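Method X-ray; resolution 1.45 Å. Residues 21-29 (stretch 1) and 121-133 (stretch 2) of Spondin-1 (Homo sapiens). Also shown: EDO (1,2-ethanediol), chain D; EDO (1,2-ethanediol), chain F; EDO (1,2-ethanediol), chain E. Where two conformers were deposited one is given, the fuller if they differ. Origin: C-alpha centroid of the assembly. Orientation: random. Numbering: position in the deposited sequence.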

ATOM      1  N   TYR A  21      -7.251  12.404   7.605  1.00 18.79           N
ATOM      2  CA  TYR A  21      -6.706  12.687   6.307  1.00 17.36           C
ATOM      3  C   TYR A  21      -5.446  13.521   6.363  1.00 15.32           C
ATOM      4  O   TYR A  21      -5.359  14.501   7.094  1.00 14.24           O
ATOM      5  CB  TYR A  21      -7.772  13.277   5.376  0.65 18.29           C
ATOM      6  CG  TYR A  21      -8.645  12.206   4.741  0.65 18.71           C
ATOM      7  CD1 TYR A  21      -9.119  12.339   3.438  0.65 20.18           C
ATOM      8  CD2 TYR A  21      -8.975  11.046   5.442  0.65 19.88           C
ATOM      9  CE1 TYR A  21      -9.909  11.339   2.858  0.65 21.44           C
ATOM     10  CE2 TYR A  21      -9.757  10.049   4.877  0.65 20.72           C
ATOM     11  CZ  TYR A  21     -10.223  10.204   3.589  0.65 21.28           C
ATOM     12  OH  TYR A  21     -10.998   9.205   3.044  0.65 21.92           O
ATOM     13  N   THR A  22      -4.459  13.105   5.581  1.00 12.83           N
ATOM     14  CA  THR A  22      -3.284  13.919   5.343  1.00 12.06           C
ATOM     15  C   THR A  22      -3.331  14.294   3.869  1.00 11.36           C
ATOM     16  O   THR A  22      -4.296  13.985   3.172  1.00 12.20           O
ATOM     17  CB  THR A  22      -1.969  13.180   5.676  1.00 11.89           C
ATOM     18  OG1 THR A  22      -1.728  12.146   4.705  1.00 11.86           O
ATOM     19  CG2 THR A  22      -2.018  12.575   7.082  1.00 12.50           C
ATOM     20  N   GLU A  23      -2.293  14.964   3.386  1.00 11.20           N
ATOM     21  CA  GLU A  23      -2.257  15.314   1.973  1.00 11.88           C
ATOM     22  C   GLU A  23      -1.771  14.156   1.093  1.00 11.15           C
ATOM     23  O   GLU A  23      -1.657  14.305  -0.131  1.00 11.96           O
ATOM     24  CB  GLU A  23      -1.390  16.551   1.745  1.00 12.27           C
ATOM     25  CG  GLU A  23       0.068  16.271   1.860  1.00 13.38           C
ATOM     26  CD  GLU A  23       0.632  16.516   3.242  1.00 15.00           C
ATOM     27  OE1 GLU A  23      -0.016  16.154   4.259  1.00 15.52           O
ATOM     28  OE2 GLU A  23       1.752  17.072   3.317  1.00 16.31           O
ATOM     29  N   PHE A  24      -1.490  13.010   1.709  1.00 10.44           N
ATOM     30  CA  PHE A  24      -1.030  11.845   0.963  1.00  9.52           C
ATOM     31  C   PHE A  24      -2.187  10.873   0.848  1.00 10.11           C
ATOM     32  O   PHE A  24      -2.872  10.595   1.837  1.00 10.73           O
ATOM     33  CB  PHE A  24       0.140  11.173   1.680  1.00 10.51           C
ATOM     34  CG  PHE A  24       1.317  12.065   1.851  1.00  9.36           C
ATOM     35  CD1 PHE A  24       2.238  12.225   0.815  1.00 10.56           C
ATOM     36  CD2 PHE A  24       1.494  12.781   3.025  1.00 10.96           C
ATOM     37  CE1 PHE A  24       3.336  13.076   0.971  1.00 10.75           C
ATOM     38  CE2 PHE A  24       2.594  13.645   3.179  1.00  9.98           C
ATOM     39  CZ  PHE A  24       3.514  13.778   2.154  1.00 10.37           C
ATOM     40  N   SER A  25      -2.413  10.374  -0.363  1.00 10.32           N
ATOM     41  CA  SER A  25      -3.584   9.521  -0.632  1.00 10.89           C
ATOM     42  C   SER A  25      -3.187   8.201  -1.243  1.00 10.78           C
ATOM     43  O   SER A  25      -2.415   8.182  -2.197  1.00 11.39           O
ATOM     44  CB  SER A  25      -4.528  10.208  -1.615  0.65 12.01           C
ATOM     45  OG  SER A  25      -5.091  11.356  -1.028  0.65 13.44           O
ATOM     46  N   LEU A  26      -3.743   7.113  -0.710  1.00  9.88           N
ATOM     47  CA  LEU A  26      -3.604   5.797  -1.323  1.00 10.65           C
ATOM     48  C   LEU A  26      -4.921   5.481  -2.011  1.00 11.55           C
ATOM     49  O   LEU A  26      -5.982   5.509  -1.375  1.00 13.45           O
ATOM     50  CB  LEU A  26      -3.322   4.755  -0.244  1.00 10.26           C
ATOM     51  CG  LEU A  26      -3.008   3.340  -0.760  1.00 12.12           C
ATOM     52  CD1 LEU A  26      -1.699   3.316  -1.539  1.00 15.02           C
ATOM     53  CD2 LEU A  26      -2.916   2.388   0.398  1.00 13.30           C
ATOM     54  N   ARG A  27      -4.869   5.257  -3.316  1.00 11.23           N
ATOM     55  CA  ARG A  27      -6.075   5.045  -4.100  1.00 11.89           C
ATOM     56  C   ARG A  27      -5.909   3.824  -4.960  1.00 11.40           C
ATOM     57  O   ARG A  27      -4.806   3.358  -5.191  1.00 12.07           O
ATOM     58  CB  ARG A  27      -6.373   6.249  -4.982  1.00 13.66           C
ATOM     59  CG  ARG A  27      -6.550   7.525  -4.190  1.00 17.63           C
ATOM     60  CD  ARG A  27      -7.379   8.540  -4.913  0.65 22.06           C
ATOM     61  NE  ARG A  27      -8.739   8.065  -5.159  0.65 24.89           N
ATOM     62  CZ  ARG A  27      -9.738   8.847  -5.550  0.65 26.47           C
ATOM     63  NH1 ARG A  27      -9.537  10.148  -5.725  0.65 27.97           N
ATOM     64  NH2 ARG A  27     -10.939   8.330  -5.756  0.65 28.10           N
ATOM     65  N   VAL A  28      -7.030   3.301  -5.429  1.00 11.48           N
ATOM     66  CA  VAL A  28      -7.016   2.279  -6.455  1.00 12.16           C
ATOM     67  C   VAL A  28      -7.735   2.875  -7.663  1.00 10.75           C
ATOM     68  O   VAL A  28      -8.889   3.343  -7.555  1.00 11.26           O
ATOM     69  CB  VAL A  28      -7.728   1.017  -5.984  1.00 11.42           C
ATOM     70  CG1 VAL A  28      -7.725  -0.026  -7.101  1.00 13.98           C
ATOM     71  CG2 VAL A  28      -6.998   0.465  -4.746  1.00 13.57           C
ATOM     72  N   GLU A  29      -7.050   2.898  -8.808  1.00 11.18           N
ATOM     73  CA  GLU A  29      -7.627   3.477 -10.016  1.00 10.96           C
ATOM     74  C   GLU A  29      -8.942   2.784 -10.364  1.00 10.72           C
ATOM     75  O   GLU A  29      -9.027   1.547 -10.315  1.00 10.51           O
ATOM     76  CB  GLU A  29      -6.653   3.379 -11.194  1.00 10.90           C
ATOM     77  CG  GLU A  29      -5.469   4.338 -11.092  1.00 12.19           C
ATOM     78  CD  GLU A  29      -4.641   4.427 -12.374  1.00 12.35           C
ATOM     79  OE1 GLU A  29      -4.876   3.629 -13.314  1.00 12.52           O
ATOM     80  OE2 GLU A  29      -3.764   5.315 -12.444  1.00 13.53           O
ATOM     81  N   ILE A 121      -6.952  -4.829   3.655  1.00 10.30           N
ATOM     82  CA  ILE A 121      -6.598  -3.436   3.924  1.00 10.63           C
ATOM     83  C   ILE A 121      -5.289  -3.104   3.246  1.00 11.49           C
ATOM     84  O   ILE A 121      -4.233  -3.654   3.595  1.00 11.36           O
ATOM     85  CB  ILE A 121      -6.431  -3.149   5.442  1.00 10.72           C
ATOM     86  CG1 ILE A 121      -7.566  -3.760   6.282  1.00 12.34           C
ATOM     87  CG2 ILE A 121      -6.311  -1.643   5.670  1.00 11.75           C
ATOM     88  CD1 ILE A 121      -8.950  -3.147   6.053  1.00 13.96           C
ATOM     89  N   LEU A 122      -5.362  -2.206   2.263  1.00 11.93           N
ATOM     90  CA  LEU A 122      -4.181  -1.661   1.628  1.00 12.84           C
ATOM     91  C   LEU A 122      -3.758  -0.484   2.463  1.00 12.88           C
ATOM     92  O   LEU A 122      -4.586   0.380   2.732  1.00 13.98           O
ATOM     93  CB  LEU A 122      -4.510  -1.182   0.209  1.00 13.59           C
ATOM     94  CG  LEU A 122      -5.000  -2.264  -0.761  1.00 15.19           C
ATOM     95  CD1 LEU A 122      -5.511  -1.640  -2.051  1.00 18.07           C
ATOM     96  CD2 LEU A 122      -3.864  -3.202  -1.062  1.00 17.52           C
ATOM     97  N   LYS A 123      -2.490  -0.442   2.853  1.00 11.99           N
ATOM     98  CA  LYS A 123      -1.996   0.560   3.806  1.00 13.71           C
ATOM     99  C   LYS A 123      -0.612   1.062   3.437  1.00 12.72           C
ATOM    100  O   LYS A 123       0.255   0.289   3.047  1.00 12.12           O
ATOM    101  CB  LYS A 123      -1.895  -0.046   5.211  1.00 15.18           C
ATOM    102  CG  LYS A 123      -3.151  -0.043   6.039  1.00 19.84           C
ATOM    103  CD  LYS A 123      -3.052  -1.061   7.160  1.00 22.99           C
ATOM    104  CE  LYS A 123      -2.146  -0.613   8.271  1.00 24.13           C
ATOM    105  NZ  LYS A 123      -2.350  -1.493   9.465  1.00 24.59           N
ATOM    106  N   ALA A 124      -0.390   2.362   3.600  1.00 11.81           N
ATOM    107  CA  ALA A 124       0.904   2.943   3.325  1.00 11.21           C
ATOM    108  C   ALA A 124       1.384   3.838   4.448  1.00 11.44           C
ATOM    109  O   ALA A 124       0.595   4.390   5.209  1.00 11.66           O
ATOM    110  CB  ALA A 124       0.863   3.716   2.028  1.00 11.61           C
ATOM    111  N   SER A 125       2.700   3.953   4.531  1.00 11.39           N
ATOM    112  CA  SER A 125       3.396   4.886   5.398  1.00 11.82           C
ATOM    113  C   SER A 125       4.341   5.677   4.517  1.00 11.46           C
ATOM    114  O   SER A 125       4.864   5.127   3.540  1.00 11.97           O
ATOM    115  CB  SER A 125       4.172   4.104   6.456  0.65 11.43           C
ATOM    116  OG  SER A 125       5.003   4.959   7.205  0.65 10.45           O
ATOM    117  N   ILE A 126       4.574   6.952   4.833  1.00 11.27           N
ATOM    118  CA  ILE A 126       5.523   7.752   4.046  1.00 11.96           C
ATOM    119  C   ILE A 126       6.494   8.554   4.918  1.00 11.43           C
ATOM    120  O   ILE A 126       6.249   8.756   6.114  1.00 11.04           O
ATOM    121  CB  ILE A 126       4.844   8.722   3.001  1.00 13.67           C
ATOM    122  CG1 ILE A 126       4.147   9.903   3.694  1.00 14.50           C
ATOM    123  CG2 ILE A 126       3.937   7.960   1.992  1.00 14.85           C
ATOM    124  CD1 ILE A 126       5.015  11.129   3.915  1.00 16.53           C
ATOM    125  N   VAL A 127       7.578   9.016   4.300  1.00 11.58           N
ATOM    126  CA  VAL A 127       8.435  10.059   4.893  1.00 12.88           C
ATOM    127  C   VAL A 127       8.634  11.256   3.960  1.00 13.40           C
ATOM    128  O   VAL A 127       8.909  11.070   2.780  1.00 12.44           O
ATOM    129  CB  VAL A 127       9.811   9.515   5.403  1.00 13.86           C
ATOM    130  CG1 VAL A 127      10.580   8.808   4.301  1.00 15.34           C
ATOM    131  CG2 VAL A 127      10.637  10.642   6.024  1.00 13.76           C
ATOM    132  N   GLN A 128       8.484  12.474   4.501  1.00 13.66           N
ATOM    133  CA  GLN A 128       8.790  13.734   3.797  1.00 14.25           C
ATOM    134  C   GLN A 128       9.854  14.470   4.613  1.00 13.65           C
ATOM    135  O   GLN A 128      11.039  14.369   4.302  1.00 14.26           O
ATOM    136  CB  GLN A 128       7.524  14.600   3.600  1.00 14.32           C
ATOM    137  CG  GLN A 128       7.753  15.906   2.791  1.00 14.45           C
ATOM    138  CD  GLN A 128       6.484  16.732   2.526  1.00 15.18           C
ATOM    139  OE1 GLN A 128       6.541  17.748   1.831  1.00 19.83           O
ATOM    140  NE2 GLN A 128       5.365  16.330   3.106  1.00 16.94           N
ATOM    141  N   LYS A 129       9.427  15.192   5.655  1.00 12.06           N
ATOM    142  CA  LYS A 129      10.314  15.739   6.692  1.00 11.82           C
ATOM    143  C   LYS A 129       9.858  15.265   8.076  1.00 11.07           C
ATOM    144  O   LYS A 129      10.406  15.674   9.113  1.00 10.17           O
ATOM    145  CB  LYS A 129      10.373  17.269   6.607  1.00 11.62           C
ATOM    146  CG  LYS A 129      11.014  17.782   5.318  1.00 13.20           C
ATOM    147  CD  LYS A 129      11.500  19.199   5.455  1.00 14.25           C
ATOM    148  CE  LYS A 129      11.982  19.741   4.121  1.00 15.46           C
ATOM    149  NZ  LYS A 129      12.643  21.055   4.296  1.00 17.98           N
ATOM    150  N   ARG A 130       8.854  14.388   8.068  1.00 11.13           N
ATOM    151  CA  ARG A 130       8.361  13.687   9.247  1.00 10.95           C
ATOM    152  C   ARG A 130       7.812  12.365   8.722  1.00 10.90           C
ATOM    153  O   ARG A 130       7.611  12.232   7.513  1.00 10.38           O
ATOM    154  CB  ARG A 130       7.269  14.479   9.987  1.00 11.35           C
ATOM    155  CG  ARG A 130       5.948  14.568   9.246  1.00 12.64           C
ATOM    156  CD  ARG A 130       4.931  15.336  10.042  1.00 14.62           C
ATOM    157  NE  ARG A 130       3.725  15.551   9.253  1.00 16.68           N
ATOM    158  CZ  ARG A 130       2.706  16.309   9.631  1.00 20.46           C
ATOM    159  NH1 ARG A 130       2.731  16.932  10.800  1.00 20.60           N
ATOM    160  NH2 ARG A 130       1.658  16.441   8.831  1.00 21.26           N
ATOM    161  N   ILE A 131       7.574  11.410   9.619  1.00 11.52           N
ATOM    162  CA  ILE A 131       6.969  10.130   9.247  1.00 12.19           C
ATOM    163  C   ILE A 131       5.457  10.156   9.442  1.00 11.97           C
ATOM    164  O   ILE A 131       4.944  10.595  10.482  1.00 12.40           O
ATOM    165  CB  ILE A 131       7.536   8.938  10.073  1.00 12.36           C
ATOM    166  CG1 ILE A 131       9.073   8.894  10.063  0.65 13.91           C
ATOM    167  CG2 ILE A 131       6.874   7.606   9.645  1.00 12.82           C
ATOM    168  CD1 ILE A 131       9.701   8.478   8.761  0.65 14.43           C
ATOM    169  N   ILE A 132       4.747   9.658   8.438  1.00 12.16           N
ATOM    170  CA  ILE A 132       3.335   9.373   8.585  1.00 13.27           C
ATOM    171  C   ILE A 132       3.242   7.867   8.701  1.00 13.13           C
ATOM    172  O   ILE A 132       3.563   7.146   7.753  1.00 12.90           O
ATOM    173  CB  ILE A 132       2.503   9.908   7.394  1.00 13.33           C
ATOM    174  CG1 ILE A 132       2.702  11.415   7.195  0.65 14.68           C
ATOM    175  CG2 ILE A 132       1.021   9.553   7.557  1.00 15.09           C
ATOM    176  CD1 ILE A 132       2.289  12.280   8.378  0.65 14.96           C
ATOM    177  N   TYR A 133       2.868   7.418   9.895  1.00 13.29           N
ATOM    178  CA  TYR A 133       2.824   6.006  10.252  1.00 14.09           C
ATOM    179  C   TYR A 133       1.602   5.318   9.660  1.00 14.29           C
ATOM    180  O   TYR A 133       0.659   5.983   9.247  1.00 14.55           O
ATOM    181  CB  TYR A 133       2.823   5.874  11.779  1.00 15.23           C
ATOM    182  CG  TYR A 133       4.116   6.336  12.408  1.00 16.07           C
ATOM    183  CD1 TYR A 133       5.167   5.445  12.585  1.00 16.91           C
ATOM    184  CD2 TYR A 133       4.294   7.658  12.807  1.00 16.70           C
ATOM    185  CE1 TYR A 133       6.365   5.855  13.172  1.00 18.37           C
ATOM    186  CE2 TYR A 133       5.487   8.080  13.379  1.00 18.48           C
ATOM    187  CZ  TYR A 133       6.517   7.170  13.553  1.00 17.72           C
ATOM    188  OH  TYR A 133       7.711   7.554  14.118  1.00 17.94           O
TER
HETATM  189  C1  EDO D   4       8.438   5.470   6.534  1.00 27.25           C
HETATM  190  O1  EDO D   4       7.637   4.523   7.250  1.00 28.24           O
HETATM  191  C2  EDO D   4       8.220   5.288   5.038  1.00 27.34           C
HETATM  192  O2  EDO D   4       8.536   3.940   4.655  1.00 25.76           O
HETATM  193  C1  EDO F   6      -1.722   6.736   7.356  1.00 31.59           C
HETATM  194  O1  EDO F   6      -0.440   6.170   7.079  1.00 32.71           O
HETATM  195  C2  EDO F   6      -1.604   7.976   8.228  1.00 32.01           C
HETATM  196  O2  EDO F   6      -2.635   8.905   7.891  1.00 31.00           O
HETATM  197  C1  EDO E   5      -2.878  13.188  -3.097  1.00 27.27           C
HETATM  198  O1  EDO E   5      -3.587  13.487  -1.892  1.00 21.92           O
HETATM  199  C2  EDO E   5      -3.670  13.565  -4.342  1.00 29.07           C
HETATM  200  O2  EDO E   5      -3.138  14.762  -4.924  1.00 31.24           O

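Residues 24-28 form a strand that runs roughly antiparallel to strand 121-127, with 151° between their directions. The strand axes come no closer than 8.0 Å. This spacing is too wide for backbone pairing, and no hydrogen bond crosses between the stretches. The contact is therefore made by side chains, packing on one another and, at Leu26, against backbone. Stretch 2 also folds back on itself: Ile126 N donates to Ile132 O (3.1 Å), and Ile132 N donates to Ile126 O (2.9 Å).

Alternation along each strand sets the pattern. Phe24, Leu26 and Val28 point toward stretch 2, while Leu122, Ala124 and Ile126 point toward stretch 1. All six are buried and apolar, as suits a contact without polar pairing. Arg27 points away and stays exposed.

Phe24 has more of its surface covered by the other stretch than any other residue here. Ile126 CD1 lies over one face of its ring, 3.7 Å from the centroid of the Phe24 ring, in a CH-pi contact. Gln128 NE2 sits at the ring edge, 3.3 Å from Phe24 CZ. The fully extended Gln128 side chain carries its amide this far.

Leu26 lies across from Ala124, with their CA atoms 7.1 Å apart. The small alanine fits this close approach. Leu26 CD2 reaches the backbone at Leu122 O (3.5 Å) and also packs on Leu122 CB (3.9 Å) and Ala124 CB (4.3 Å). Beyond it, Val28 CG2 meets Leu122 CD1 at 3.7 Å.

At the other end, the packing is looser. Thr22 CG2 touches Ile132 CG2 at 4.3 Å. Thr22 OG1 instead accepts a hydrogen bond from Phe24 N (3.1 Å), so the methyl faces the isoleucine while the hydroxyl serves its own backbone. Glu23 OE2 approaches Gln128 NE2 only to 3.7 Å; this oxygen is hydrogen-bonded elsewhere in the structure. Together the stretches bury 440 Å².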